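Local coordinates for protein probable D-tyrosyl-tRNA(Tyr) deacylase 1 (Homo sapiens, PDB 2OKV) that deacylates mischarged D-aminoacyl-tRNAs and glycyl-tRNA(Ala) as an editing enzyme and may also act in DNA replication, at residues 101-104 and 105-109; 115-118 and 119-123; 36-39 and 40-43; 43-46 and 47-51. All coordinates share one frame; numbering follows the deposited sequence.

Interaction 1: 101-104 and 105-109; sequences QAEG and FYNSF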
loop_
_atom_site.group_PDB
_atom_site.type_symbol
_atom_site.label_atom_id
_atom_site.label_comp_id
_atom_site.label_asym_id
_atom_site.label_seq_id
_atom_site.Cartn_x
_atom_site.Cartn_y
_atom_site.Cartn_z
ATOM N N GLN B 101 -6.820 -23.123 -0.578
ATOM C CA GLN B 101 -7.945 -22.611 0.190
ATOM C C GLN B 101 -8.140 -21.122 -0.051
ATOM O O GLN B 101 -9.282 -20.651 -0.105
ATOM C CB GLN B 101 -7.783 -22.886 1.688
ATOM C CG GLN B 101 -9.059 -22.590 2.494
ATOM C CD GLN B 101 -8.831 -22.511 4.001
ATOM O OE1 GLN B 101 -7.836 -23.022 4.522
ATOM N NE2 GLN B 101 -9.762 -21.874 4.710
ATOM N N ALA B 102 -7.029 -20.388 -0.183
ATOM C CA ALA B 102 -7.079 -18.938 -0.348
ATOM C C ALA B 102 -7.867 -18.505 -1.579
ATOM O O ALA B 102 -8.545 -17.503 -1.519
ATOM C CB ALA B 102 -5.663 -18.309 -0.366
ATOM N N GLU B 103 -7.777 -19.246 -2.688
ATOM C CA GLU B 103 -8.536 -18.857 -3.880
ATOM C C GLU B 103 -10.041 -18.907 -3.612
ATOM O O GLU B 103 -10.759 -17.962 -3.927
ATOM C CB GLU B 103 -8.198 -19.699 -5.120
ATOM C CG GLU B 103 -8.869 -19.085 -6.357
ATOM C CD GLU B 103 -8.238 -19.472 -7.677
ATOM O OE1 GLU B 103 -7.612 -20.547 -7.766
ATOM O OE2 GLU B 103 -8.386 -18.679 -8.632
ATOM N N GLY B 104 -10.503 -20.011 -3.028
ATOM C CA GLY B 104 -11.893 -20.118 -2.590
ATOM C C GLY B 104 -12.317 -19.033 -1.620
ATOM O O GLY B 104 -13.390 -18.431 -1.769
ATOM N N PHE B 105 -11.483 -18.771 -0.615
ATOM C CA PHE B 105 -11.790 -17.716 0.362
ATOM C C PHE B 105 -11.898 -16.347 -0.325
ATOM O O PHE B 105 -12.880 -15.615 -0.120
ATOM C CB PHE B 105 -10.734 -17.685 1.469
ATOM C CG PHE B 105 -11.102 -16.806 2.642
ATOM C CD1 PHE B 105 -11.376 -17.366 3.879
ATOM C CD2 PHE B 105 -11.169 -15.415 2.508
ATOM C CE1 PHE B 105 -11.724 -16.565 4.961
ATOM C CE2 PHE B 105 -11.524 -14.602 3.589
ATOM C CZ PHE B 105 -11.801 -15.182 4.815
ATOM N N TYR B 106 -10.894 -16.016 -1.138
ATOM C CA TYR B 106 -10.878 -14.789 -1.937
ATOM C C TYR B 106 -12.136 -14.646 -2.807
ATOM O O TYR B 106 -12.789 -13.588 -2.809
ATOM C CB TYR B 106 -9.607 -14.736 -2.818
ATOM C CG TYR B 106 -9.488 -13.441 -3.575
ATOM C CD1 TYR B 106 -9.209 -12.257 -2.888
ATOM C CD2 TYR B 106 -9.662 -13.379 -4.966
ATOM C CE1 TYR B 106 -9.107 -11.051 -3.534
ATOM C CE2 TYR B 106 -9.575 -12.119 -5.638
ATOM C CZ TYR B 106 -9.295 -10.977 -4.892
ATOM O OH TYR B 106 -9.201 -9.710 -5.457
ATOM N N ASN B 107 -12.469 -15.703 -3.551
ATOM C CA ASN B 107 -13.665 -15.672 -4.379
ATOM C C ASN B 107 -14.923 -15.391 -3.543
ATOM O O ASN B 107 -15.717 -14.534 -3.915
ATOM C CB ASN B 107 -13.793 -16.936 -5.212
ATOM C CG ASN B 107 -12.816 -16.961 -6.371
ATOM O OD1 ASN B 107 -12.332 -15.912 -6.815
ATOM N ND2 ASN B 107 -12.514 -18.153 -6.861
ATOM N N SER B 108 -15.070 -16.071 -2.406
ATOM C CA SER B 108 -16.204 -15.829 -1.500
ATOM C C SER B 108 -16.217 -14.376 -0.990
ATOM O O SER B 108 -17.289 -13.746 -0.866
ATOM C CB SER B 108 -16.190 -16.801 -0.319
ATOM O OG SER B 108 -16.429 -18.143 -0.740
ATOM N N PHE B 109 -15.026 -13.864 -0.685
ATOM C CA PHE B 109 -14.858 -12.490 -0.226
ATOM C C PHE B 109 -15.341 -11.490 -1.277
ATOM O O PHE B 109 -16.089 -10.547 -0.962
ATOM C CB PHE B 109 -13.385 -12.229 0.118
ATOM C CG PHE B 109 -13.086 -10.797 0.380
ATOM C CD1 PHE B 109 -13.192 -10.277 1.675
ATOM C CD2 PHE B 109 -12.734 -9.948 -0.668
ATOM C CE1 PHE B 109 -12.945 -8.947 1.926
ATOM C CE2 PHE B 109 -12.497 -8.599 -0.425
ATOM C CZ PHE B 109 -12.604 -8.097 0.881
HETATM O O HOH W 1 -10.111 -16.242 -8.353
HETATM O O HOH W 2 -11.387 -18.867 -9.345
#

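Interaction 2: 115-118 and 119-123; sequences KTYR and PELIK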
loop_
_atom_site.group_PDB
_atom_site.type_symbol
_atom_site.label_atom_id
_atom_site.label_comp_id
_atom_site.label_asym_id
_atom_site.label_seq_id
_atom_site.Cartn_x
_atom_site.Cartn_y
_atom_site.Cartn_z
ATOM N N LYS B 115 -22.360 -8.523 -3.441
ATOM C CA LYS B 115 -23.748 -8.585 -2.995
ATOM C C LYS B 115 -24.118 -7.475 -1.999
ATOM O O LYS B 115 -25.284 -7.077 -1.922
ATOM C CB LYS B 115 -24.118 -9.982 -2.486
ATOM C CG LYS B 115 -24.012 -10.220 -0.986
ATOM C CD LYS B 115 -24.736 -11.522 -0.643
ATOM C CE LYS B 115 -24.153 -12.216 0.582
ATOM N NZ LYS B 115 -24.493 -13.678 0.517
ATOM N N THR B 116 -23.129 -6.983 -1.253
ATOM C CA THR B 116 -23.335 -5.902 -0.275
ATOM C C THR B 116 -23.329 -4.532 -0.951
ATOM O O THR B 116 -23.954 -3.589 -0.457
ATOM C CB THR B 116 -22.260 -5.947 0.852
ATOM O OG1 THR B 116 -22.313 -7.222 1.498
ATOM C CG2 THR B 116 -22.489 -4.848 1.917
ATOM N N TYR B 117 -22.585 -4.419 -2.054
ATOM C CA TYR B 117 -22.483 -3.187 -2.841
ATOM C C TYR B 117 -23.137 -3.400 -4.210
ATOM O O TYR B 117 -24.269 -3.875 -4.284
ATOM C CB TYR B 117 -21.009 -2.771 -2.970
ATOM C CG TYR B 117 -20.745 -1.394 -3.573
ATOM C CD1 TYR B 117 -21.761 -0.413 -3.661
ATOM C CD2 TYR B 117 -19.472 -1.069 -4.034
ATOM C CE1 TYR B 117 -21.490 0.866 -4.212
ATOM C CE2 TYR B 117 -19.192 0.184 -4.578
ATOM C CZ TYR B 117 -20.195 1.144 -4.658
ATOM O OH TYR B 117 -19.883 2.365 -5.204
ATOM N N ARG B 118 -22.433 -3.049 -5.285
ATOM C CA ARG B 118 -22.921 -3.280 -6.645
ATOM C C ARG B 118 -21.874 -4.102 -7.416
ATOM O O ARG B 118 -20.707 -3.708 -7.490
ATOM C CB ARG B 118 -23.199 -1.951 -7.360
ATOM C CG ARG B 118 -24.264 -1.082 -6.684
ATOM C CD ARG B 118 -24.647 0.137 -7.518
ATOM N NE ARG B 118 -25.641 0.965 -6.823
ATOM C CZ ARG B 118 -26.963 0.854 -6.963
ATOM N NH1 ARG B 118 -27.774 1.661 -6.275
ATOM N NH2 ARG B 118 -27.485 -0.057 -7.785
ATOM N N PRO B 119 -22.292 -5.238 -8.007
ATOM C CA PRO B 119 -21.348 -6.134 -8.680
ATOM C C PRO B 119 -20.539 -5.445 -9.777
ATOM O O PRO B 119 -19.337 -5.689 -9.902
ATOM C CB PRO B 119 -22.259 -7.211 -9.289
ATOM C CG PRO B 119 -23.503 -7.162 -8.464
ATOM C CD PRO B 119 -23.681 -5.729 -8.097
ATOM N N GLU B 120 -21.188 -4.571 -10.544
ATOM C CA GLU B 120 -20.567 -3.935 -11.711
ATOM C C GLU B 120 -19.489 -2.923 -11.362
ATOM O O GLU B 120 -18.685 -2.547 -12.222
ATOM C CB GLU B 120 -21.633 -3.278 -12.605
ATOM C CG GLU B 120 -22.256 -2.006 -12.027
ATOM C CD GLU B 120 -23.405 -2.260 -11.056
ATOM O OE1 GLU B 120 -23.763 -3.433 -10.816
ATOM O OE2 GLU B 120 -23.960 -1.263 -10.532
ATOM N N LEU B 121 -19.480 -2.479 -10.105
ATOM C CA LEU B 121 -18.488 -1.518 -9.625
ATOM C C LEU B 121 -17.326 -2.175 -8.883
ATOM O O LEU B 121 -16.442 -1.490 -8.345
ATOM C CB LEU B 121 -19.172 -0.478 -8.729
ATOM C CG LEU B 121 -20.341 0.287 -9.355
ATOM C CD1 LEU B 121 -21.033 1.130 -8.290
ATOM C CD2 LEU B 121 -19.860 1.166 -10.513
ATOM N N ILE B 122 -17.332 -3.502 -8.850
ATOM C CA ILE B 122 -16.265 -4.282 -8.210
ATOM C C ILE B 122 -15.495 -5.022 -9.298
ATOM O O ILE B 122 -16.078 -5.817 -10.035
ATOM C CB ILE B 122 -16.827 -5.342 -7.185
ATOM C CG1 ILE B 122 -17.793 -4.714 -6.150
ATOM C CG2 ILE B 122 -15.694 -6.179 -6.559
ATOM C CD1 ILE B 122 -17.183 -3.866 -5.122
ATOM N N LYS B 123 -14.190 -4.744 -9.379
ATOM C CA LYS B 123 -13.266 -5.391 -10.314
ATOM C C LYS B 123 -12.168 -6.160 -9.568
ATOM O O LYS B 123 -11.826 -5.847 -8.422
ATOM C CB LYS B 123 -12.618 -4.342 -11.237
ATOM C CG LYS B 123 -13.452 -3.924 -12.455
ATOM C CD LYS B 123 -14.672 -3.074 -12.093
ATOM C CE LYS B 123 -15.541 -2.758 -13.322
ATOM N NZ LYS B 123 -14.899 -1.686 -14.152
#

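Interaction 3: 36-39 and 40-43; sequences EDTQ and KELE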
loop_
_atom_site.group_PDB
_atom_site.type_symbol
_atom_site.label_atom_id
_atom_site.label_comp_id
_atom_site.label_asym_id
_atom_site.label_seq_id
_atom_site.Cartn_x
_atom_site.Cartn_y
_atom_site.Cartn_z
ATOM N N GLU B 36 -5.721 -18.125 9.834
ATOM C CA GLU B 36 -6.738 -18.132 10.893
ATOM C C GLU B 36 -8.041 -17.432 10.485
ATOM O O GLU B 36 -9.015 -17.446 11.247
ATOM C CB GLU B 36 -6.178 -17.560 12.203
ATOM C CG GLU B 36 -5.880 -18.629 13.268
ATOM C CD GLU B 36 -5.908 -18.070 14.690
ATOM O OE1 GLU B 36 -6.491 -18.723 15.587
ATOM O OE2 GLU B 36 -5.354 -16.968 14.912
ATOM N N ASP B 37 -8.060 -16.861 9.276
ATOM C CA ASP B 37 -9.222 -16.116 8.783
ATOM C C ASP B 37 -10.475 -16.994 8.603
ATOM O O ASP B 37 -10.401 -18.157 8.212
ATOM C CB ASP B 37 -8.895 -15.337 7.503
ATOM C CG ASP B 37 -8.101 -14.042 7.768
ATOM O OD1 ASP B 37 -8.096 -13.510 8.909
ATOM O OD2 ASP B 37 -7.487 -13.540 6.809
ATOM N N THR B 38 -11.626 -16.409 8.900
ATOM C CA THR B 38 -12.871 -17.147 8.978
ATOM C C THR B 38 -13.962 -16.303 8.277
ATOM O O THR B 38 -13.667 -15.222 7.773
ATOM C CB THR B 38 -13.160 -17.422 10.477
ATOM O OG1 THR B 38 -13.658 -18.739 10.666
ATOM C CG2 THR B 38 -14.096 -16.404 11.069
ATOM N N GLN B 39 -15.204 -16.787 8.252
ATOM C CA GLN B 39 -16.322 -16.027 7.687
ATOM C C GLN B 39 -16.505 -14.691 8.415
ATOM O O GLN B 39 -16.816 -13.679 7.798
ATOM C CB GLN B 39 -17.615 -16.852 7.740
ATOM C CG GLN B 39 -18.799 -16.257 6.976
ATOM C CD GLN B 39 -18.598 -16.219 5.472
ATOM O OE1 GLN B 39 -17.960 -17.101 4.893
ATOM N NE2 GLN B 39 -19.154 -15.202 4.829
ATOM N N LYS B 40 -16.303 -14.693 9.728
ATOM C CA LYS B 40 -16.397 -13.466 10.528
ATOM C C LYS B 40 -15.473 -12.352 10.004
ATOM O O LYS B 40 -15.891 -11.204 9.788
ATOM C CB LYS B 40 -16.096 -13.789 11.997
ATOM C CG LYS B 40 -16.348 -12.643 12.968
ATOM C CD LYS B 40 -16.135 -13.085 14.403
ATOM C CE LYS B 40 -16.011 -11.895 15.316
ATOM N NZ LYS B 40 -15.923 -12.333 16.731
ATOM N N GLU B 41 -14.209 -12.679 9.780
ATOM C CA GLU B 41 -13.256 -11.671 9.307
ATOM C C GLU B 41 -13.585 -11.244 7.880
ATOM O O GLU B 41 -13.501 -10.062 7.543
ATOM C CB GLU B 41 -11.851 -12.235 9.384
ATOM C CG GLU B 41 -11.798 -13.460 10.316
ATOM C CD GLU B 41 -11.112 -13.158 11.587
ATOM O OE1 GLU B 41 -10.057 -12.513 11.485
ATOM O OE2 GLU B 41 -11.600 -13.559 12.671
ATOM N N LEU B 42 -13.977 -12.208 7.051
ATOM C CA LEU B 42 -14.414 -11.926 5.683
ATOM C C LEU B 42 -15.515 -10.861 5.700
ATOM O O LEU B 42 -15.383 -9.831 5.045
ATOM C CB LEU B 42 -14.923 -13.213 5.026
ATOM C CG LEU B 42 -15.339 -13.250 3.551
ATOM C CD1 LEU B 42 -15.386 -14.705 3.090
ATOM C CD2 LEU B 42 -16.703 -12.562 3.324
ATOM N N GLU B 43 -16.582 -11.117 6.459
ATOM C CA GLU B 43 -17.726 -10.188 6.560
ATOM C C GLU B 43 -17.361 -8.843 7.188
ATOM O O GLU B 43 -17.810 -7.784 6.726
ATOM C CB GLU B 43 -18.894 -10.854 7.297
ATOM C CG GLU B 43 -19.475 -12.003 6.471
ATOM C CD GLU B 43 -20.697 -12.682 7.066
ATOM O OE1 GLU B 43 -21.296 -12.130 8.014
ATOM O OE2 GLU B 43 -21.075 -13.777 6.564
HETATM O O HOH W 3 -7.857 -14.024 11.576
#

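Interaction 4: 43-46 and 47-51; sequences EHMV and RKILN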
loop_
_atom_site.group_PDB
_atom_site.type_symbol
_atom_site.label_atom_id
_atom_site.label_comp_id
_atom_site.label_asym_id
_atom_site.label_seq_id
_atom_site.Cartn_x
_atom_site.Cartn_y
_atom_site.Cartn_z
ATOM N N GLU B 43 -16.582 -11.117 6.459
ATOM C CA GLU B 43 -17.726 -10.188 6.560
ATOM C C GLU B 43 -17.361 -8.843 7.188
ATOM O O GLU B 43 -17.810 -7.784 6.726
ATOM C CB GLU B 43 -18.894 -10.854 7.297
ATOM C CG GLU B 43 -19.475 -12.003 6.471
ATOM C CD GLU B 43 -20.697 -12.682 7.066
ATOM O OE1 GLU B 43 -21.296 -12.130 8.014
ATOM O OE2 GLU B 43 -21.075 -13.777 6.564
ATOM N N HIS B 44 -16.528 -8.888 8.221
ATOM C CA HIS B 44 -16.060 -7.660 8.881
ATOM C C HIS B 44 -15.186 -6.793 7.971
ATOM O O HIS B 44 -15.339 -5.572 7.934
ATOM C CB HIS B 44 -15.332 -8.000 10.184
ATOM C CG HIS B 44 -16.247 -8.313 11.333
ATOM N ND1 HIS B 44 -17.292 -9.211 11.240
ATOM C CD2 HIS B 44 -16.262 -7.854 12.606
ATOM C CE1 HIS B 44 -17.911 -9.289 12.404
ATOM N NE2 HIS B 44 -17.304 -8.478 13.251
ATOM N N MET B 45 -14.285 -7.420 7.220
ATOM C CA MET B 45 -13.426 -6.680 6.293
ATOM C C MET B 45 -14.217 -6.040 5.142
ATOM O O MET B 45 -13.967 -4.886 4.785
ATOM C CB MET B 45 -12.298 -7.563 5.751
ATOM C CG MET B 45 -11.283 -6.841 4.844
ATOM S SD MET B 45 -10.450 -5.446 5.641
ATOM C CE MET B 45 -9.189 -6.255 6.626
ATOM N N VAL B 46 -15.174 -6.778 4.580
ATOM C CA VAL B 46 -16.080 -6.214 3.576
ATOM C C VAL B 46 -16.763 -4.930 4.110
ATOM O O VAL B 46 -16.737 -3.886 3.459
ATOM C CB VAL B 46 -17.141 -7.226 3.152
ATOM C CG1 VAL B 46 -18.251 -6.550 2.359
ATOM C CG2 VAL B 46 -16.501 -8.353 2.312
ATOM N N ARG B 47 -17.372 -5.027 5.288
ATOM C CA ARG B 47 -18.060 -3.874 5.885
ATOM C C ARG B 47 -17.124 -2.676 6.056
ATOM O O ARG B 47 -17.501 -1.530 5.762
ATOM C CB ARG B 47 -18.705 -4.262 7.210
ATOM C CG ARG B 47 -20.082 -4.884 7.035
ATOM C CD ARG B 47 -20.830 -5.042 8.362
ATOM N NE ARG B 47 -20.750 -6.426 8.842
ATOM C CZ ARG B 47 -20.103 -6.811 9.942
ATOM N NH1 ARG B 47 -19.487 -5.913 10.713
ATOM N NH2 ARG B 47 -20.081 -8.097 10.275
ATOM N N LYS B 48 -15.900 -2.931 6.517
ATOM C CA LYS B 48 -14.932 -1.848 6.731
ATOM C C LYS B 48 -14.527 -1.170 5.434
ATOM O O LYS B 48 -14.453 0.061 5.386
ATOM C CB LYS B 48 -13.678 -2.337 7.470
ATOM C CG LYS B 48 -13.907 -2.682 8.945
ATOM C CD LYS B 48 -12.892 -3.722 9.396
ATOM C CE LYS B 48 -11.669 -3.105 10.018
ATOM N NZ LYS B 48 -11.864 -2.992 11.497
ATOM N N ILE B 49 -14.266 -1.967 4.393
ATOM C CA ILE B 49 -13.838 -1.426 3.096
ATOM C C ILE B 49 -14.950 -0.545 2.534
ATOM O O ILE B 49 -14.709 0.585 2.088
ATOM C CB ILE B 49 -13.484 -2.553 2.081
ATOM C CG1 ILE B 49 -12.154 -3.215 2.441
ATOM C CG2 ILE B 49 -13.445 -2.033 0.631
ATOM C CD1 ILE B 49 -11.982 -4.594 1.807
ATOM N N LEU B 50 -16.176 -1.063 2.580
ATOM C CA LEU B 50 -17.315 -0.392 1.967
ATOM C C LEU B 50 -17.694 0.891 2.688
ATOM O O LEU B 50 -18.221 1.822 2.080
ATOM C CB LEU B 50 -18.522 -1.343 1.897
ATOM C CG LEU B 50 -18.404 -2.465 0.857
ATOM C CD1 LEU B 50 -19.616 -3.373 0.934
ATOM C CD2 LEU B 50 -18.285 -1.912 -0.545
ATOM N N ASN B 51 -17.407 0.936 3.984
ATOM C CA ASN B 51 -17.775 2.081 4.819
ATOM C C ASN B 51 -16.634 3.072 5.132
ATOM O O ASN B 51 -16.853 4.122 5.758
ATOM C CB ASN B 51 -18.498 1.558 6.059
ATOM C CG ASN B 51 -19.838 0.872 5.700
ATOM O OD1 ASN B 51 -20.852 1.553 5.460
ATOM N ND2 ASN B 51 -19.844 -0.483 5.635
#

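Interaction 1: 101-104 and 105-109
Glu103 and Asn107 meet across one turn of the amphipathic helix 99-116, in a local i to i+4 contact near the helix start. Both segments are fully helical, and the N-H groups of 105-108 donate to the carbonyls of 101-104 in four nearly straight bonds, among them Asn107 N to Glu103 O at 2.9 Å. On the outer side the Glu103 and Asn107 side chains run alongside each other in the same direction, with carboxylate and amide planes 39° apart. They come closest at Glu103 CG and Asn107 ND2, 3.8 Å, and water joins the polar ends. One water lies within hydrogen-bonding distance of both, 3.0 Å from Glu103 OE2 and 2.7 Å from Asn107 OD1. A second accepts from Asn107 ND2 at 2.8 Å and gives a weak bond to Glu103 OE2.

Ser108 turns back on its own helix: with OG beside the backbone N (chi1 -67°), the hydroxyl donates to Gly104 O at 3.2 Å. That carbonyl also accepts from Ser108 N, and the two donors approach from opposite faces of its plane. Tyr106 is buried against strands 26-32 and 73-78, its hydroxyl bonded to Asp124, while Phe105 lies nearer the margin on Leu42 of helix 39-51. The chemistry implies a division of labour: rings make the apolar contacts to the fold, hydrated polar groups face outward and a serine folds back.

Interaction 2: 115-118 and 119-123
Arg118 and Leu121 are joined by a 3-10 turn that carries the chain from the end of helix 99-116 into strand 122-124. Tyr117 is the first residue to leave helical geometry, and Arg118 is extended before the turn at 119-121. Leu121 N donates to Arg118 O at 3.1 Å, with an N-H...O angle of 149°; the donor stands well above the carbonyl plane, 54° out of it. Pro119 suits the first place in the turn, since its ring already holds phi near the helical value and its nitrogen has no hydrogen to offer. Strand 122-124 runs parallel to 73-78, with Leu121 and Lys123 bonded through the backbone to Ile74, so the turn closes a beta-alpha-beta crossover through helix 99-116.

Leu121 CD1 approaches the phenol end of Tyr117 obliquely, 3.7 Å from CZ, and the two side chains cross at about a right angle. Ile122 CD1 comes instead to the ring edge, 3.8 Å from Tyr117 CD2. With CG turned opposite the backbone N (chi1 -171°), the ring reaches both side chains. Arg118 and Glu120 run side by side: the bent glutamate lays OE2 3.3 Å from Arg118 CB, whereas Arg118 NH2 stays 4.6 Å from Glu120 OE2. The opposite charges are not in contact, so any attraction is probably weak. The chemistry implies a buried tyrosine that gains apolar packing while Tyr72 O satisfies its hydroxyl.

Interaction 3: 36-39 and 40-43
Gln39 and Glu43 pair one turn apart at the start of helix 39-51, through both backbone and side chain. Glu43 N donates to Gln39 O at 2.9 Å, and Gln39 NE2 donates to Glu43 OE2 at 3.0 Å with an N-H...O angle of 157°. The oxygen offers its anti lone pair, on the side away from OE1, and lies near the amide plane of Gln39, although amide and carboxylate are turned 72° apart. The bend at chi2 (66°) turns the amide forward along the helix, toward the acid of the next turn. An amide suits this place because it can offer N-H groups to an acid one turn later.

Leu42 N is satisfied by Thr38 O at 3.1 Å. Thr38 holds the N-cap position but makes no capping bond with its side chain; its methyl CG2 instead presses on Lys40 CB at 3.4 Å, a tight approach.

Asp37 and Glu41 place two acceptors, OD1 and OE1, 3.4 Å apart. A water donates to each at 2.7 Å, and Asp37 OD1 also accepts from Met1 N, whose likely positive charge would ease the repulsion. Asp37 OD2 takes the backbone N-H of Ser34. Leu42 reaches inward to Phe105 and Gln112, so this first turn, entered from the loop after strand 26-32, lies against helix 99-116.

Interaction 4: 43-46 and 47-51
Helix 39-51 is amphipathic, and its last two turns bring 43-46 and 47-51 together through i to i+4 contacts and, between His44 and Arg47, an i to i+3 one. Four backbone bonds tie the turns, from Arg47 N to Glu43 O at 3.1 Å through Leu50 N to Val46 O at 3.0 Å.

On the polar side Arg47 lies alongside His44 and points the same way. Its guanidinium stands over one face of the imidazole, with NH1 3.9 Å above the ring centre, but the two planes are 63° apart and do not stack flat. Arg47 NH2 comes 3.2 Å from His44 ND1. A bend at chi3 (-101°) folds the arginine back along the helix, where Glu43 O and His44 CA lie against one face of the guanidinium.

The inner side is aliphatic. Met45 CG meets Ile49 CD1 at 3.8 Å, and Val46 CG1 meets Leu50 CD1 at 3.7 Å, the latter pair running side by side. Branched and flexible apolar residues suit this side: Met45 and Ile49 pack on Leu145 of strand 141-146, while Val46 and Ile49 meet Phe109.

At the end of the helix Asn51 folds back on the carbonyl of Arg47, which accepts from both Asn51 N and, at 2.6 Å, Asn51 ND2. Asn51 also packs on Asn89 of the second subunit. Such a division into an apolar side and a polar side is typical of an amphipathic helix packed against both a beta-sheet and a neighbouring helix.

In the fold
Interactions 3 and 4 are consecutive parts of helix 39-51 and share Glu43, while interaction 1 lies on helix 99-116 and interaction 2 leads out of it. The two helices are joined by packing: Phe105 CZ of interaction 1 lies 3.7 Å from Leu42 CB of interaction 3, and Phe109 CE1 lies 3.6 Å from Val46 CG2 of interaction 4. Farther along, Thr116 CG2 of interaction 2 meets Leu50 CD1 of interaction 4 at 3.4 Å. Interactions 2 and 3 do not touch, their nearest atoms being about 7 Å apart. The bound magnesium ion is about 10 Å from the Ile49 side chain and about 11 Å from that of Tyr106.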